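Local coordinates for fructose transport system repressor FruR (PDB 3O74), which probably binds DNA at specific sequences as a LacI-family transcription regulator, with fructose 1-phosphate as its preferred effector, at residues G6-L12 with L36-D42; F63-C67 with D89-D93. All coordinates share one frame; numbering follows the deposited sequence.

In the fold
From the N terminus, strand 4-9 leads into helix 15-30 and returns as strand 34-39, and contact 1 closes this beta-alpha-beta unit by pairing 6-12 with 36-42. Helix 44-56 then carries the chain to strand 61-64, which lies on the other flank of strand 4-9. Contact 2 opens there: 63-67 meets the loop 89-93 after the excursion through helix 74-80 and strand 85-88. The two contacts follow in series, neither nested nor crossed, their centres about 11 Å apart. They share one sheet, and Asp42 of contact 1 forms a salt bridge with Arg90 of contact 2, so four segments converge beside the C-terminal ends of parallel strands.

Contact 1 of 2, residues G6-L12 with L36-D42; sequences GFILPDL and LIASSDD
Four backbone hydrogen bonds join 6-12 to 36-42: Phe7 N to Leu36 O, Ala38 N to Phe7 O, Leu9 N to Ala38 O and Ser40 N to Leu9 O. At the C-terminal end of the pairing, a water accepts from Leu12 N at 2.8 Å and also meets Ser39 OG. A hydroxyl suits this place because Ser39 OG accepts from Asp41 N, and Ser40 OG from Asp42 N, successive ST turns. With chi1 at 69°, Ser40 OG lies between its own N and carbonyl carbon, 3.5 Å from Pro10 CA. Pro10 CB lies against the flat of the Asp42 carboxylate, 3.8 Å from CG, while Arg90 forms a salt bridge with OD1. On the face of Phe7, Leu9 and Ser39, aliphatic groups meet: Leu9 CD2 and Ile37 CG2 at 3.9 Å, Leu12 CG and Ser39 CB at 3.6 Å. Helix 15-30 packs on this face; from helix 44-56, Leu50 and Phe54 touch both Ile8 and Ala38, whose small side chain probably lets the helix lie close. Asp11 OD1 accepts from Glu13 N and pairs with Lys22 of the second subunit, whose Gln26 hydrogen-bonds Asp41. Such parallel pairing closes a beta-alpha-beta crossover in the periplasmic-binding-protein-like fold of LacI-family regulators.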
ATOM      1  N   GLY B   6      14.832  10.448   6.377  1.00 21.50           N
ATOM      2  CA  GLY B   6      13.673  10.766   5.561  1.00 22.64           C
ATOM      3  C   GLY B   6      13.565   9.843   4.362  1.00 21.79           C
ATOM      4  O   GLY B   6      14.579   9.361   3.855  1.00 20.59           O
ATOM      5  N   PHE B   7      12.340   9.596   3.904  1.00 16.16           N
ATOM      6  CA  PHE B   7      12.116   8.828   2.692  1.00 17.58           C
ATOM      7  C   PHE B   7      11.067   9.522   1.825  1.00 17.59           C
ATOM      8  O   PHE B   7       9.903   9.629   2.207  1.00 20.73           O
ATOM      9  CB  PHE B   7      11.678   7.396   3.028  1.00 19.57           C
ATOM     10  CG  PHE B   7      11.587   6.480   1.826  1.00 21.84           C
ATOM     11  CD1 PHE B   7      12.187   6.817   0.619  1.00 19.84           C
ATOM     12  CD2 PHE B   7      10.914   5.269   1.916  1.00 19.38           C
ATOM     13  CE1 PHE B   7      12.103   5.968  -0.485  1.00 21.21           C
ATOM     14  CE2 PHE B   7      10.830   4.419   0.824  1.00 23.17           C
ATOM     15  CZ  PHE B   7      11.428   4.767  -0.379  1.00 24.89           C
ATOM     16  N   ILE B   8      11.495  10.014   0.669  1.00 18.02           N
ATOM     17  CA  ILE B   8      10.580  10.590  -0.303  1.00 18.81           C
ATOM     18  C   ILE B   8      10.249   9.534  -1.342  1.00 20.52           C
ATOM     19  O   ILE B   8      11.134   9.073  -2.069  1.00 20.60           O
ATOM     20  CB  ILE B   8      11.214  11.788  -1.027  1.00 20.22           C
ATOM     21  CG1 ILE B   8      11.476  12.931  -0.049  1.00 19.90           C
ATOM     22  CG2 ILE B   8      10.319  12.253  -2.165  1.00 20.55           C
ATOM     23  CD1 ILE B   8      12.181  14.116  -0.683  1.00 21.11           C
ATOM     24  N   LEU B   9       8.980   9.150  -1.419  1.00 17.44           N
ATOM     25  CA  LEU B   9       8.554   8.171  -2.409  1.00 20.92           C
ATOM     26  C   LEU B   9       7.431   8.737  -3.284  1.00 24.36           C
ATOM     27  O   LEU B   9       6.769   9.706  -2.905  1.00 20.04           O
ATOM     28  CB  LEU B   9       8.163   6.855  -1.730  1.00 22.64           C
ATOM     29  CG  LEU B   9       7.164   6.928  -0.578  1.00 23.99           C
ATOM     30  CD1 LEU B   9       5.745   7.048  -1.111  1.00 25.63           C
ATOM     31  CD2 LEU B   9       7.288   5.712   0.322  1.00 22.62           C
ATOM     32  N   PRO B  10       7.232   8.148  -4.473  1.00 28.09           N
ATOM     33  CA  PRO B  10       6.291   8.728  -5.436  1.00 31.49           C
ATOM     34  C   PRO B  10       4.829   8.454  -5.114  1.00 28.87           C
ATOM     35  O   PRO B  10       3.976   9.267  -5.456  1.00 33.33           O
ATOM     36  CB  PRO B  10       6.657   8.026  -6.749  1.00 29.51           C
ATOM     37  CG  PRO B  10       7.985   7.397  -6.514  1.00 28.36           C
ATOM     38  CD  PRO B  10       8.006   7.049  -5.066  1.00 25.65           C
ATOM     39  N   ASP B  11       4.541   7.327  -4.477  1.00 24.15           N
ATOM     40  CA  ASP B  11       3.158   6.891  -4.334  1.00 28.13           C
ATOM     41  C   ASP B  11       2.966   5.971  -3.140  1.00 23.76           C
ATOM     42  O   ASP B  11       3.448   4.838  -3.120  1.00 21.75           O
ATOM     43  CB  ASP B  11       2.700   6.193  -5.616  1.00 33.46           C
ATOM     44  CG  ASP B  11       1.220   5.847  -5.605  1.00 42.82           C
ATOM     45  OD1 ASP B  11       0.540   6.105  -4.587  1.00 33.84           O
ATOM     46  OD2 ASP B  11       0.735   5.313  -6.624  1.00 47.10           O
ATOM     47  N   LEU B  12       2.240   6.472  -2.149  1.00 25.65           N
ATOM     48  CA  LEU B  12       1.961   5.719  -0.935  1.00 28.93           C
ATOM     49  C   LEU B  12       1.147   4.461  -1.215  1.00 28.48           C
ATOM     50  O   LEU B  12       1.203   3.496  -0.453  1.00 30.42           O
ATOM     51  CB  LEU B  12       1.208   6.600   0.060  1.00 35.49           C
ATOM     52  CG  LEU B  12       2.020   7.735   0.684  1.00 34.53           C
ATOM     53  CD1 LEU B  12       1.110   8.747   1.363  1.00 33.01           C
ATOM     54  CD2 LEU B  12       3.029   7.164   1.665  1.00 35.59           C
ATOM     55  N   LEU B  36      10.922   9.055   8.756  1.00 24.21           N
ATOM     56  CA  LEU B  36       9.814   9.913   8.363  1.00 21.82           C
ATOM     57  C   LEU B  36       9.578   9.773   6.868  1.00 21.03           C
ATOM     58  O   LEU B  36      10.497   9.917   6.059  1.00 21.18           O
ATOM     59  CB  LEU B  36      10.082  11.369   8.729  1.00 26.27           C
ATOM     60  CG  LEU B  36      10.186  11.681  10.223  1.00 31.38           C
ATOM     61  CD1 LEU B  36      10.599  13.129  10.433  1.00 35.68           C
ATOM     62  CD2 LEU B  36       8.874  11.381  10.935  1.00 32.31           C
ATOM     63  N   ILE B  37       8.333   9.487   6.509  1.00 17.93           N
ATOM     64  CA  ILE B  37       7.975   9.226   5.127  1.00 19.08           C
ATOM     65  C   ILE B  37       7.131  10.364   4.562  1.00 22.49           C
ATOM     66  O   ILE B  37       6.274  10.929   5.249  1.00 20.13           O
ATOM     67  CB  ILE B  37       7.223   7.891   5.013  1.00 20.49           C
ATOM     68  CG1 ILE B  37       8.124   6.750   5.487  1.00 22.73           C
ATOM     69  CG2 ILE B  37       6.738   7.664   3.595  1.00 19.67           C
ATOM     70  CD1 ILE B  37       7.384   5.457   5.761  1.00 29.67           C
ATOM     71  N   ALA B  38       7.391  10.705   3.305  1.00 19.13           N
ATOM     72  CA  ALA B  38       6.618  11.725   2.619  1.00 20.65           C
ATOM     73  C   ALA B  38       6.433  11.309   1.170  1.00 21.71           C
ATOM     74  O   ALA B  38       7.291  10.631   0.597  1.00 22.43           O
ATOM     75  CB  ALA B  38       7.309  13.065   2.708  1.00 20.12           C
ATOM     76  N   SER B  39       5.310  11.713   0.582  1.00 21.56           N
ATOM     77  CA  SER B  39       4.996  11.328  -0.787  1.00 24.45           C
ATOM     78  C   SER B  39       4.956  12.533  -1.721  1.00 26.01           C
ATOM     79  O   SER B  39       4.300  13.536  -1.432  1.00 23.81           O
ATOM     80  CB  SER B  39       3.667  10.574  -0.846  1.00 36.35           C
ATOM     81  OG  SER B  39       3.265  10.389  -2.191  1.00 44.16           O
ATOM     82  N   SER B  40       5.666  12.419  -2.841  1.00 22.63           N
ATOM     83  CA  SER B  40       5.723  13.466  -3.853  1.00 27.91           C
ATOM     84  C   SER B  40       4.545  13.353  -4.812  1.00 30.70           C
ATOM     85  O   SER B  40       4.242  14.288  -5.555  1.00 33.14           O
ATOM     86  CB  SER B  40       7.009  13.328  -4.662  1.00 25.90           C
ATOM     87  OG  SER B  40       6.949  12.163  -5.467  1.00 22.57           O
ATOM     88  N   ASP B  41       3.897  12.195  -4.809  1.00 29.78           N
ATOM     89  CA  ASP B  41       2.843  11.913  -5.773  1.00 36.11           C
ATOM     90  C   ASP B  41       3.392  11.970  -7.198  1.00 34.41           C
ATOM     91  O   ASP B  41       2.657  12.248  -8.144  1.00 28.36           O
ATOM     92  CB  ASP B  41       1.686  12.895  -5.610  1.00 41.86           C
ATOM     93  CG  ASP B  41       0.352  12.199  -5.478  1.00 54.40           C
ATOM     94  OD1 ASP B  41      -0.250  11.874  -6.520  1.00 60.06           O
ATOM     95  OD2 ASP B  41      -0.090  11.968  -4.332  1.00 60.73           O
ATOM     96  N   ASP B  42       4.689  11.711  -7.340  1.00 28.39           N
ATOM     97  CA  ASP B  42       5.353  11.746  -8.642  1.00 26.22           C
ATOM     98  C   ASP B  42       5.266  13.118  -9.320  1.00 37.88           C
ATOM     99  O   ASP B  42       5.435  13.230 -10.533  1.00 40.87           O
ATOM    100  CB  ASP B  42       4.808  10.648  -9.567  1.00 30.76           C
ATOM    101  CG  ASP B  42       5.893   9.680 -10.027  1.00 37.26           C
ATOM    102  OD1 ASP B  42       7.084  10.037  -9.935  1.00 36.72           O
ATOM    103  OD2 ASP B  42       5.559   8.566 -10.480  1.00 34.76           O
TER
HETATM  104  O   HOH W   1       1.203   9.048  -2.725  1.00 40.07           O

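Contact 2 of 2, residues F63-C67 with D89-D93; sequences FVASC and DRRLD
The backbones of 63-67 and 89-93 come nearest at Ala65 and Arg90, with CA atoms 5.2 Å apart. A water fills the gap: it donates to Val64 O and to Arg90 O, the latter at 2.6 Å, and accepts from Ser66 N, satisfying three backbone groups. Arg90 reaches along 63-67, its chain extended from CG to NE, which carries the guanidinium to the carbonyl of Ser66. NH1 donates to Ser66 O at 3.0 Å in a fairly straight bond, with the oxygen at the guanidinium edge, although the donor stands 47° out of the carbonyl plane. Cys67 CB lies near the same edge, 3.8 Å from NH1. Ser66 turns its hydroxyl to Glu47. Leu92 supplies the apolar part: its CD1 touches Val64 CG1 at 4.0 Å, the side chains crossing at about a right angle, and its CD2 approaches Ser66 CB. A long side chain ending in a flat cation suits position 90, since NH1 serves two acceptors, Asp42 being the second, while NE and Asp89 OD1 hydrogen-bond a glycerol, probably from the crystallisation liquor. The guanidinium's position beside the glycerol is consistent with a polar ligand pocket, as in the cleft of LacI-family sugar-binding domains.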
ATOM      1  N   PHE B  63      16.487   9.081   1.949  1.00 16.87           N
ATOM      2  CA  PHE B  63      16.215   8.099   0.912  1.00 19.02           C
ATOM      3  C   PHE B  63      15.245   8.736  -0.064  1.00 20.29           C
ATOM      4  O   PHE B  63      14.334   9.462   0.342  1.00 16.71           O
ATOM      5  CB  PHE B  63      15.585   6.838   1.502  1.00 19.37           C
ATOM      6  CG  PHE B  63      16.437   6.153   2.528  1.00 21.58           C
ATOM      7  CD1 PHE B  63      17.576   5.459   2.151  1.00 23.86           C
ATOM      8  CD2 PHE B  63      16.095   6.194   3.875  1.00 24.66           C
ATOM      9  CE1 PHE B  63      18.367   4.821   3.103  1.00 24.10           C
ATOM     10  CE2 PHE B  63      16.871   5.559   4.820  1.00 26.25           C
ATOM     11  CZ  PHE B  63      18.009   4.876   4.439  1.00 27.12           C
ATOM     12  N   VAL B  64      15.414   8.463  -1.352  1.00 18.26           N
ATOM     13  CA  VAL B  64      14.521   9.076  -2.325  1.00 21.44           C
ATOM     14  C   VAL B  64      14.332   8.262  -3.602  1.00 21.73           C
ATOM     15  O   VAL B  64      15.290   7.761  -4.186  1.00 16.07           O
ATOM     16  CB  VAL B  64      14.978  10.526  -2.674  1.00 30.56           C
ATOM     17  CG1 VAL B  64      16.394  10.535  -3.238  1.00 27.04           C
ATOM     18  CG2 VAL B  64      14.009  11.185  -3.644  1.00 32.39           C
ATOM     19  N   ALA B  65      13.072   8.124  -4.006  1.00 16.33           N
ATOM     20  CA  ALA B  65      12.723   7.643  -5.333  1.00 21.15           C
ATOM     21  C   ALA B  65      12.208   8.864  -6.080  1.00 26.17           C
ATOM     22  O   ALA B  65      11.041   9.239  -5.951  1.00 24.79           O
ATOM     23  CB  ALA B  65      11.658   6.579  -5.246  1.00 19.14           C
ATOM     24  N   SER B  66      13.097   9.490  -6.843  1.00 21.06           N
ATOM     25  CA  SER B  66      12.852  10.816  -7.390  1.00 23.56           C
ATOM     26  C   SER B  66      12.006  10.806  -8.661  1.00 30.20           C
ATOM     27  O   SER B  66      11.978   9.820  -9.397  1.00 26.59           O
ATOM     28  CB  SER B  66      14.189  11.509  -7.662  1.00 26.55           C
ATOM     29  OG  SER B  66      14.002  12.844  -8.097  1.00 29.95           O
ATOM     30  N   CYS B  67      11.322  11.916  -8.916  1.00 30.41           N
ATOM     31  CA  CYS B  67      10.600  12.090 -10.170  1.00 33.12           C
ATOM     32  C   CYS B  67      11.155  13.284 -10.942  1.00 38.69           C
ATOM     33  O   CYS B  67      10.588  13.694 -11.951  1.00 43.60           O
ATOM     34  CB  CYS B  67       9.097  12.260  -9.923  1.00 28.18           C
ATOM     35  SG  CYS B  67       8.626  13.796  -9.097  1.00 36.68           S
ATOM     36  N   ASP B  89      15.200   2.460  -5.846  1.00 19.26           N
ATOM     37  CA  ASP B  89      14.367   2.064  -6.985  1.00 23.07           C
ATOM     38  C   ASP B  89      14.643   2.883  -8.245  1.00 22.27           C
ATOM     39  O   ASP B  89      14.875   2.326  -9.314  1.00 32.03           O
ATOM     40  CB  ASP B  89      12.879   2.123  -6.620  1.00 31.34           C
ATOM     41  CG  ASP B  89      11.988   1.517  -7.690  1.00 51.13           C
ATOM     42  OD1 ASP B  89      11.945   2.062  -8.813  1.00 61.46           O
ATOM     43  OD2 ASP B  89      11.326   0.496  -7.410  1.00 55.49           O
ATOM     44  N   ARG B  90      14.615   4.203  -8.121  1.00 23.10           N
ATOM     45  CA  ARG B  90      14.956   5.066  -9.240  1.00 23.92           C
ATOM     46  C   ARG B  90      16.332   5.687  -9.022  1.00 24.37           C
ATOM     47  O   ARG B  90      16.527   6.470  -8.101  1.00 19.53           O
ATOM     48  CB  ARG B  90      13.900   6.151  -9.411  1.00 22.28           C
ATOM     49  CG  ARG B  90      12.495   5.620  -9.607  1.00 22.13           C
ATOM     50  CD  ARG B  90      11.539   6.769  -9.765  1.00 27.41           C
ATOM     51  NE  ARG B  90      10.157   6.337  -9.902  1.00 23.73           N
ATOM     52  CZ  ARG B  90       9.141   7.181 -10.014  1.00 23.00           C
ATOM     53  NH1 ARG B  90       9.376   8.484 -10.003  1.00 22.23           N
ATOM     54  NH2 ARG B  90       7.898   6.730 -10.136  1.00 23.44           N
ATOM     55  N   ARG B  91      17.279   5.333  -9.883  1.00 25.66           N
ATOM     56  CA  ARG B  91      18.668   5.730  -9.704  1.00 19.70           C
ATOM     57  C   ARG B  91      18.863   7.238  -9.796  1.00 15.42           C
ATOM     58  O   ARG B  91      18.167   7.925 -10.542  1.00 23.52           O
ATOM     59  CB  ARG B  91      19.554   5.047 -10.752  1.00 22.06           C
ATOM     60  CG  ARG B  91      19.365   5.593 -12.162  1.00 27.25           C
ATOM     61  CD  ARG B  91      20.531   5.208 -13.057  1.00 28.72           C
ATOM     62  NE  ARG B  91      20.633   3.763 -13.229  1.00 29.75           N
ATOM     63  CZ  ARG B  91      21.732   3.135 -13.634  1.00 32.66           C
ATOM     64  NH1 ARG B  91      22.834   3.824 -13.902  1.00 31.86           N
ATOM     65  NH2 ARG B  91      21.730   1.816 -13.764  1.00 31.10           N
ATOM     66  N   LEU B  92      19.809   7.754  -9.022  1.00 17.55           N
ATOM     67  CA  LEU B  92      20.320   9.093  -9.268  1.00 19.64           C
ATOM     68  C   LEU B  92      21.672   8.968  -9.983  1.00 25.15           C
ATOM     69  O   LEU B  92      22.168   7.863 -10.193  1.00 24.02           O
ATOM     70  CB  LEU B  92      20.440   9.882  -7.965  1.00 22.50           C
ATOM     71  CG  LEU B  92      19.118  10.275  -7.283  1.00 22.39           C
ATOM     72  CD1 LEU B  92      19.348  10.863  -5.896  1.00 24.19           C
ATOM     73  CD2 LEU B  92      18.328  11.247  -8.149  1.00 21.24           C
ATOM     74  N   ASP B  93      22.261  10.101 -10.350  1.00 22.47           N
ATOM     75  CA  ASP B  93      23.494  10.127 -11.143  1.00 21.56           C
ATOM     76  C   ASP B  93      24.576   9.212 -10.555  1.00 17.56           C
ATOM     77  O   ASP B  93      25.054   9.437  -9.448  1.00 20.17           O
ATOM     78  CB  ASP B  93      23.994  11.571 -11.231  1.00 27.55           C
ATOM     79  CG  ASP B  93      25.250  11.720 -12.068  1.00 33.52           C
ATOM     80  OD1 ASP B  93      25.762  10.709 -12.594  1.00 31.29           O
ATOM     81  OD2 ASP B  93      25.725  12.866 -12.192  1.00 31.86           O
TER
HETATM   82  O   HOH W   2      15.659   8.625  -6.978  1.00 19.09           O